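Local coordinates for glucose-6-phosphate isomerase (Thermus thermophilus, PDB 1ZZG) that catalyses the reversible isomerisation of glucose 6-phosphate to fructose 6-phosphate, a step shared by glycolysis and gluconeogenesis, at the interface of chains A and B. Coordinates in Å, arbitrary orientation; residue numbers count along the deposited sequence, not the author numbering. Chains: chain A/B, glucose-6-phosphate isomerase.

Contact 1: the interface of chains A and B. Residues chain A 137-138, 141; chain B 321, 323.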
# COMPACT_ATOMS: atom_id res chain seq x y z
N ALA A 137 -7.80 18.32 -17.19
CA ALA A 137 -8.92 18.90 -17.92
C ALA A 137 -10.01 19.27 -16.92
O ALA A 137 -10.53 20.39 -16.93
CB ALA A 137 -9.47 17.90 -18.93
N VAL A 138 -10.34 18.32 -16.05
CA VAL A 138 -11.36 18.52 -15.04
C VAL A 138 -11.02 19.66 -14.09
O VAL A 138 -11.86 20.54 -13.85
CB VAL A 138 -11.58 17.22 -14.23
CG1 VAL A 138 -12.56 17.47 -13.10
CG2 VAL A 138 -12.10 16.12 -15.14
N LYS A 141 -11.25 23.36 -15.69
CA LYS A 141 -12.60 23.90 -15.74
C LYS A 141 -12.96 24.49 -14.37
O LYS A 141 -13.49 25.60 -14.27
CB LYS A 141 -13.58 22.77 -16.10
CG LYS A 141 -15.05 23.17 -16.17
CD LYS A 141 -15.97 21.96 -16.30
CE LYS A 141 -17.45 22.35 -16.25
NZ LYS A 141 -17.86 23.26 -17.35
N GLU B 321 -17.77 14.21 -16.59
CA GLU B 321 -17.42 14.30 -18.00
C GLU B 321 -16.10 15.05 -18.12
O GLU B 321 -15.90 16.06 -17.45
CB GLU B 321 -18.49 15.05 -18.80
CG GLU B 321 -18.22 15.06 -20.29
CD GLU B 321 -19.27 15.81 -21.08
OE1 GLU B 321 -20.47 15.65 -20.77
OE2 GLU B 321 -18.91 16.56 -22.02
N PRO B 323 -14.06 17.61 -19.60
CA PRO B 323 -14.30 18.83 -20.38
C PRO B 323 -13.18 19.17 -21.36
O PRO B 323 -12.04 18.75 -21.19
CB PRO B 323 -14.48 19.89 -19.31
CG PRO B 323 -13.48 19.47 -18.29
CD PRO B 323 -13.66 17.95 -18.22
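With CG swung directly away from the backbone N (chi1 179°), A:Lys141 runs almost straight from its helix and carries its methylenes obliquely across the ring of B:Pro323; CD lies 3.9 Å from CB of the proline. The contact is carried by CB and CD of the aliphatic stem, not by the ammonium group. One helical turn back, A:Val138 holds CG1 opposite its backbone N (chi1 175°), and it is the other methyl, CG2, that meets B:Pro323 CD at 3.9 Å, the two side chains crossing at about a right angle. Between these two, the ring faces the helix backbone: B:Pro323 CG sits 3.4 Å from the carbonyl O of A:Ala137. The alanine methyl turns to the proline's own backbone, with A:Ala137 CB 3.5 Å from B:Pro323 O. The proline is thus wedged against one side of helix 130-147, touched by residues from successive turns, and it gives up far more surface than any other residue here. The ring closure of B:Pro323 stiffens the loop just where it lies on the helix, and these contacts are mostly van der Waals in kind. The patch is small, and it probably helps to seat a loop of one subunit on the other at the dimer edge.

Contact 2: the interface of chains A and B. Residues chain A 243-244, 280, 282, 305; chain B 243-244, 303, 305-306.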
# COMPACT_ATOMS: atom_id res chain seq x y z
N PRO A 243 11.48 -15.94 -6.83
CA PRO A 243 10.39 -15.10 -7.37
C PRO A 243 10.07 -13.82 -6.61
O PRO A 243 9.60 -12.84 -7.21
CB PRO A 243 9.20 -16.06 -7.39
CG PRO A 243 9.45 -16.92 -6.17
CD PRO A 243 10.95 -17.20 -6.27
N VAL A 244 10.34 -13.81 -5.32
CA VAL A 244 9.99 -12.65 -4.51
C VAL A 244 11.09 -11.93 -3.75
O VAL A 244 12.01 -12.53 -3.21
CB VAL A 244 8.89 -13.06 -3.49
CG1 VAL A 244 8.64 -11.94 -2.48
CG2 VAL A 244 7.61 -13.42 -4.24
N GLY A 280 13.61 -10.82 -13.86
CA GLY A 280 13.06 -9.91 -12.87
C GLY A 280 12.39 -10.61 -11.70
O GLY A 280 11.79 -11.67 -11.86
N THR A 282 9.77 -10.27 -8.23
CA THR A 282 8.59 -9.53 -7.81
C THR A 282 8.79 -8.83 -6.47
O THR A 282 8.90 -9.48 -5.43
CB THR A 282 7.38 -10.47 -7.70
OG1 THR A 282 7.21 -11.15 -8.95
CG2 THR A 282 6.11 -9.68 -7.38
N ASP A 305 11.07 -18.87 -0.56
CA ASP A 305 11.30 -18.38 -1.91
C ASP A 305 11.41 -16.86 -1.97
O ASP A 305 11.03 -16.24 -2.97
CB ASP A 305 10.16 -18.84 -2.82
CG ASP A 305 8.80 -18.36 -2.34
OD1 ASP A 305 8.72 -17.72 -1.28
OD2 ASP A 305 7.80 -18.63 -3.04
N PRO B 243 4.23 -19.15 -7.76
CA PRO B 243 4.56 -18.50 -6.49
C PRO B 243 3.86 -17.19 -6.13
O PRO B 243 3.76 -16.85 -4.95
CB PRO B 243 6.07 -18.33 -6.59
CG PRO B 243 6.26 -18.04 -8.03
CD PRO B 243 5.37 -19.08 -8.69
N VAL B 244 3.40 -16.45 -7.13
CA VAL B 244 2.76 -15.16 -6.87
C VAL B 244 1.32 -15.05 -7.36
O VAL B 244 0.98 -15.52 -8.44
CB VAL B 244 3.58 -14.01 -7.52
CG1 VAL B 244 2.85 -12.68 -7.37
CG2 VAL B 244 4.96 -13.94 -6.90
N PRO B 303 9.01 -12.77 -15.65
CA PRO B 303 8.67 -14.19 -15.58
C PRO B 303 7.16 -14.50 -15.56
O PRO B 303 6.36 -13.71 -15.08
CB PRO B 303 9.35 -14.65 -14.28
CG PRO B 303 10.50 -13.70 -14.14
CD PRO B 303 9.87 -12.38 -14.52
N ASP B 305 5.22 -16.28 -13.72
CA ASP B 305 5.08 -16.95 -12.44
C ASP B 305 3.95 -16.36 -11.61
O ASP B 305 3.98 -16.42 -10.38
CB ASP B 305 6.39 -16.84 -11.66
CG ASP B 305 6.83 -15.39 -11.44
OD1 ASP B 305 6.08 -14.46 -11.81
OD2 ASP B 305 7.94 -15.18 -10.90
N LYS B 306 2.94 -15.79 -12.27
CA LYS B 306 1.84 -15.16 -11.57
C LYS B 306 0.45 -15.53 -12.03
O LYS B 306 0.23 -15.86 -13.20
CB LYS B 306 1.96 -13.63 -11.68
CG LYS B 306 3.28 -13.05 -11.19
CD LYS B 306 3.43 -11.60 -11.63
CE LYS B 306 4.70 -10.97 -11.08
NZ LYS B 306 5.92 -11.68 -11.57
O HOH W 1 8.95 -12.48 -10.72
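A:Pro243 and B:Pro243 pack ring against ring, the two-fold relation of the chains bringing like residues together. CB of A:Pro243 lies 3.6 Å from CG of B:Pro243, and the rings meet at an oblique angle. Just beyond, the pairing is repeated by the valines: A:Val244 CG2 touches B:Val244 CG2 at 3.8 Å, each using the methyl that lies beside its own backbone N. The carboxylate of B:Asp305 flanks this apolar centre, its OD2 3.8 Å from A:Pro243 CB. A:Thr282, the third well-buried residue, brings the polar link. Its hydroxyl OG1 accepts a hydrogen bond from B:Lys306 NZ at 3.0 Å, the lysine chain and the threonine side chain running antiparallel as they pass. The same ammonium is steered from within chain B by a salt bridge to B:Asp305 OD1, 2.8 Å away, on the lone pair that faces the other oxygen. For B:Asp305, CG tucked between backbone N and carbonyl carbon (chi1 57°) lets one carboxylate serve the lysine and, through OD2, a water 2.9 Å off. That water also lies 2.8 Å from A:Thr282 OG1 and reaches the carbonyl O of A:Gly280, so it ties both chains together beside the direct bond. In the fold the patch gathers the starts of strands: A:Pro243 and B:Pro243 lead into strand 244-249 of their chains, A:Thr282 begins strand 282-287, and B:Lys306 opens strand 306-313.

Contact 3: the interface of chains A and B. Residues chain A 289-290, 292-293, 346; chain B 74, 101, 131.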
# COMPACT_ATOMS: atom_id res chain seq x y z
N PRO A 289 5.73 -2.25 12.32
CA PRO A 289 5.40 -3.64 12.65
C PRO A 289 4.06 -4.19 12.15
O PRO A 289 3.78 -5.38 12.31
CB PRO A 289 5.46 -3.64 14.17
CG PRO A 289 4.85 -2.31 14.49
CD PRO A 289 5.51 -1.37 13.49
N LYS A 290 3.22 -3.35 11.53
CA LYS A 290 1.91 -3.82 11.09
C LYS A 290 1.91 -5.11 10.25
O LYS A 290 1.00 -5.93 10.37
CB LYS A 290 1.15 -2.71 10.33
CG LYS A 290 1.63 -2.44 8.91
CD LYS A 290 0.83 -1.31 8.24
CE LYS A 290 1.05 0.02 8.95
NZ LYS A 290 0.40 1.18 8.26
N GLN A 292 3.66 -7.64 10.67
CA GLN A 292 4.00 -8.79 11.51
C GLN A 292 2.63 -9.41 11.77
O GLN A 292 2.51 -10.56 12.21
CB GLN A 292 4.62 -8.34 12.84
CG GLN A 292 5.95 -7.59 12.71
CD GLN A 292 6.42 -6.97 14.02
OE1 GLN A 292 7.41 -6.23 14.05
NE2 GLN A 292 5.72 -7.27 15.11
N HIS A 293 1.59 -8.63 11.47
CA HIS A 293 0.21 -9.02 11.65
C HIS A 293 -0.49 -9.19 10.31
O HIS A 293 -1.69 -8.91 10.19
CB HIS A 293 -0.55 -7.95 12.45
CG HIS A 293 0.08 -7.59 13.76
ND1 HIS A 293 -0.30 -8.16 14.95
CD2 HIS A 293 1.06 -6.70 14.06
CE1 HIS A 293 0.41 -7.64 15.93
NE2 HIS A 293 1.25 -6.75 15.42
N GLU A 346 10.67 -4.47 18.08
CA GLU A 346 9.90 -5.30 17.16
C GLU A 346 10.64 -5.52 15.85
O GLU A 346 10.55 -6.60 15.25
CB GLU A 346 8.53 -4.67 16.87
CG GLU A 346 7.64 -4.54 18.09
CD GLU A 346 6.19 -4.35 17.72
OE1 GLU A 346 5.56 -5.34 17.28
OE2 GLU A 346 5.69 -3.22 17.84
N ILE B 74 -4.32 -2.94 15.07
CA ILE B 74 -3.35 -3.34 14.06
C ILE B 74 -3.72 -4.69 13.45
O ILE B 74 -4.38 -5.51 14.10
CB ILE B 74 -1.94 -3.39 14.68
CG1 ILE B 74 -0.88 -3.33 13.58
CG2 ILE B 74 -1.78 -4.66 15.51
CD1 ILE B 74 0.51 -3.03 14.10
N VAL B 101 3.63 2.17 15.96
CA VAL B 101 4.08 2.75 17.21
C VAL B 101 5.18 3.79 17.04
O VAL B 101 5.85 4.14 18.01
CB VAL B 101 4.58 1.66 18.19
CG1 VAL B 101 3.40 0.82 18.66
CG2 VAL B 101 5.61 0.77 17.53
N GLU B 131 1.25 -3.43 20.36
CA GLU B 131 1.16 -2.12 19.73
C GLU B 131 -0.08 -1.35 20.15
O GLU B 131 -0.03 -0.14 20.40
CB GLU B 131 1.19 -2.26 18.20
CG GLU B 131 2.47 -2.89 17.66
CD GLU B 131 2.36 -4.39 17.49
OE1 GLU B 131 1.65 -5.02 18.31
OE2 GLU B 131 2.98 -4.93 16.55
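A:His293 reaching across to B:Glu131 marks this as an interface that builds an active site, for in the phosphoglucose isomerase family each dimer partner lends its catalytic histidine to the site of the other. The histidine sits at the end of 3-10 helix 290-293, and its NE2 donates a nearly straight hydrogen bond (166° at H) to B:Glu131 OE2 at 2.8 Å. The oxygen lies in the ring plane, yet the ring nitrogen comes to the carboxylate from above, 42° out of its plane. Over one face of the imidazole stands B:Ile74, whose CG2 methyl is 3.6 Å from the ring centre. The other branch of the isoleucine, CD1, presses on A:Lys290 CA at 3.4 Å. B:Glu131 bends at its second torsion (chi2 93°), which brings OE2 also within 2.7 Å of A:Glu346 OE1. That approach would be a hydrogen bond if one of the two carried a proton, which the structure does not show. A:Gln292 NE2 steadies A:Glu346 from its own chain, donating to OE1 at 2.9 Å from the anti side and out of the carboxylate plane. Were A:His293 an alanine, B:Glu131 would probably lose its imidazole donor and the B:Ile74 methyl the ring it packs on. Alongside, A:Pro289, which follows a cis peptide bond, rests its ring against the B:Glu131 chain, CG lying 4.0 Å from CG of the glutamate.

Contact 2 and contact 3 lie about 26 Å apart between the centres of their C-alpha atoms, while contact 1 is about 40 Å from contact 2 and 42 Å from contact 3. Helix 130-147 serves twice: its middle receives a loop in contact 1, and its start carries the glutamate of contact 3 in the other chain. Strand 282-287, which begins in contact 2, runs towards the turn bearing the catalytic histidine of contact 3. By the two-fold symmetry each of these elements plays its part in both chains; since contact 3 puts the catalytic histidine of one chain against the other, assembly and active-site completion are probably coupled.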